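PDB 6BJ5: serine proteinase inhibitor 1 from Myxoma virus, which inhibits serine proteases as a poxviral serpin and contributes to virulence. Local coordinates for the interface of chains A and B. Numbering follows the deposited sequence. Chains: chain A, Serine proteinase inhibitor 1; chain B, Serine proteinase inhibitor 1.

The interface of chains A and B. Residues chain A 35-37, 148, 299, 308-310; chain B 29-30.
This is a buried core contact between the two pieces of one serpin cleaved in its reactive loop. It is an interior contact of a single fold, not an oligomer interface. It joins strand 27-34 of chain B to the start of helix 37-49 and to the large beta-sheet of chain A. Strand 305-314 lies between strands 142-153 and 293-302, as the inserted reactive-centre segment does in cleaved serpins. The A:Phe35-A:Ser36-A:Pro37 (FSP) motif at the start of helix 37-49 belongs to the conserved serpin shutter region. The contact probably helps hold the chain B fragment in the fold.

B:Phe30 supplies most of chain B's side of the contact (72 Å² hidden). Its benzyl group points up against the large sheet, under strand 305-314, with CG anti to its own carbonyl carbon and beside the backbone N (chi1 -62°). A:Ala308, on the inserted strand, places its methyl CB over the centre of one ring face. It lies 3.5 Å from B:Phe30 CE2 in a CH-pi contact. A:Val148 CG1 comes at the CZ tip, from beyond the rim and below the plane on the side away from A:Ala308. This branch is 3.5 Å from B:Phe30 CZ, and the two side chains run past each other in opposite directions. The carbonyl O of A:Val148 lies in the ring plane at the edge. At another part of the rim, A:Ser310 CB is 3.6 Å from B:Phe30 CE1. A:Ile299 touches nearer the base, where its terminal CD1 is 3.9 Å from B:Phe30 CB.

A hydrogen bond ties the backbone of chain B to the residue just before helix 37-49. A:Ser36 OG donates to the carbonyl O of B:Leu29 at 2.8 Å. The donor sits nearly in line with the C=O bond (173°). A:Ser36 OG is anti to its backbone N (chi1 175°), which turns the hydroxyl towards chain B. A:Ser36 CB also rests 3.9 Å from B:Phe30 CD1, on the ring side opposite A:Ala308. Beside it, the carbonyl O of A:Phe35 is 3.4 Å from B:Phe30 CA.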
loop_
_atom_site.group_PDB
_atom_site.type_symbol
_atom_site.label_atom_id
_atom_site.label_comp_id
_atom_site.label_asym_id
_atom_site.label_seq_id
_atom_site.Cartn_x
_atom_site.Cartn_y
_atom_site.Cartn_z
ATOM N N PHE A 35 2.911 3.099 0.682
ATOM C CA PHE A 35 2.579 1.788 1.214
ATOM C C PHE A 35 1.203 1.379 0.698
ATOM O O PHE A 35 0.372 2.228 0.357
ATOM C CB PHE A 35 2.607 1.856 2.746
ATOM C CG PHE A 35 2.220 0.603 3.434
ATOM C CD1 PHE A 35 2.907 -0.575 3.223
ATOM C CD2 PHE A 35 1.128 0.602 4.288
ATOM C CE1 PHE A 35 2.540 -1.741 3.893
ATOM C CE2 PHE A 35 0.751 -0.524 4.934
ATOM C CZ PHE A 35 1.468 -1.717 4.737
ATOM N N SER A 36 0.970 0.076 0.600
ATOM C CA SER A 36 -0.361 -0.388 0.242
ATOM C C SER A 36 -0.864 -1.312 1.324
ATOM O O SER A 36 -0.482 -2.495 1.348
ATOM C CB SER A 36 -0.383 -1.109 -1.091
ATOM O OG SER A 36 -1.700 -1.613 -1.295
ATOM N N PRO A 37 -1.693 -0.821 2.253
ATOM C CA PRO A 37 -2.370 -1.734 3.186
ATOM C C PRO A 37 -3.237 -2.774 2.489
ATOM O O PRO A 37 -3.282 -3.921 2.937
ATOM C CB PRO A 37 -3.183 -0.780 4.069
ATOM C CG PRO A 37 -3.258 0.482 3.305
ATOM C CD PRO A 37 -2.001 0.585 2.547
ATOM N N VAL A 148 -1.382 -4.512 -6.872
ATOM C CA VAL A 148 -2.452 -3.521 -6.838
ATOM C C VAL A 148 -2.075 -2.403 -7.795
ATOM O O VAL A 148 -0.935 -1.918 -7.766
ATOM C CB VAL A 148 -2.702 -2.951 -5.425
ATOM C CG1 VAL A 148 -3.882 -2.024 -5.468
ATOM C CG2 VAL A 148 -2.967 -4.056 -4.423
ATOM N N ILE A 299 3.902 5.658 -6.055
ATOM C CA ILE A 299 2.745 6.543 -6.172
ATOM C C ILE A 299 3.208 7.803 -6.889
ATOM O O ILE A 299 4.306 8.313 -6.624
ATOM C CB ILE A 299 2.098 6.876 -4.800
ATOM C CG1 ILE A 299 1.638 5.584 -4.110
ATOM C CG2 ILE A 299 0.845 7.745 -4.965
ATOM C CD1 ILE A 299 1.141 5.738 -2.710
ATOM N N ALA A 308 -0.765 4.822 -9.086
ATOM C CA ALA A 308 -0.292 4.138 -7.886
ATOM C C ALA A 308 -0.149 2.651 -8.152
ATOM O O ALA A 308 -1.001 2.025 -8.796
ATOM C CB ALA A 308 -1.220 4.333 -6.690
ATOM N N SER A 309 0.879 2.072 -7.556
ATOM C CA SER A 309 1.223 0.704 -7.871
ATOM C C SER A 309 1.790 0.035 -6.637
ATOM O O SER A 309 2.540 0.662 -5.873
ATOM C CB SER A 309 2.261 0.697 -8.999
ATOM O OG SER A 309 2.520 -0.609 -9.394
ATOM N N SER A 310 1.441 -1.236 -6.443
ATOM C CA SER A 310 2.055 -1.945 -5.330
ATOM C C SER A 310 2.054 -3.449 -5.576
ATOM O O SER A 310 1.041 -4.025 -5.995
ATOM C CB SER A 310 1.345 -1.625 -4.021
ATOM O OG SER A 310 2.005 -2.283 -2.954
ATOM N N LEU B 29 -6.551 1.694 -0.015
ATOM C CA LEU B 29 -5.788 1.067 -1.091
ATOM C C LEU B 29 -4.305 1.426 -1.046
ATOM O O LEU B 29 -3.438 0.554 -1.180
ATOM C CB LEU B 29 -6.388 1.489 -2.424
ATOM C CG LEU B 29 -7.848 1.076 -2.537
ATOM C CD1 LEU B 29 -8.465 1.686 -3.768
ATOM C CD2 LEU B 29 -7.921 -0.444 -2.584
ATOM N N PHE B 30 -4.000 2.710 -0.865
ATOM C CA PHE B 30 -2.643 3.226 -0.783
ATOM C C PHE B 30 -2.557 4.307 0.283
ATOM O O PHE B 30 -3.510 5.053 0.525
ATOM C CB PHE B 30 -2.156 3.821 -2.117
ATOM C CG PHE B 30 -2.105 2.832 -3.241
ATOM C CD1 PHE B 30 -1.021 1.985 -3.372
ATOM C CD2 PHE B 30 -3.148 2.727 -4.150
ATOM C CE1 PHE B 30 -0.959 1.053 -4.411
ATOM C CE2 PHE B 30 -3.096 1.805 -5.187
ATOM C CZ PHE B 30 -1.995 0.966 -5.324
#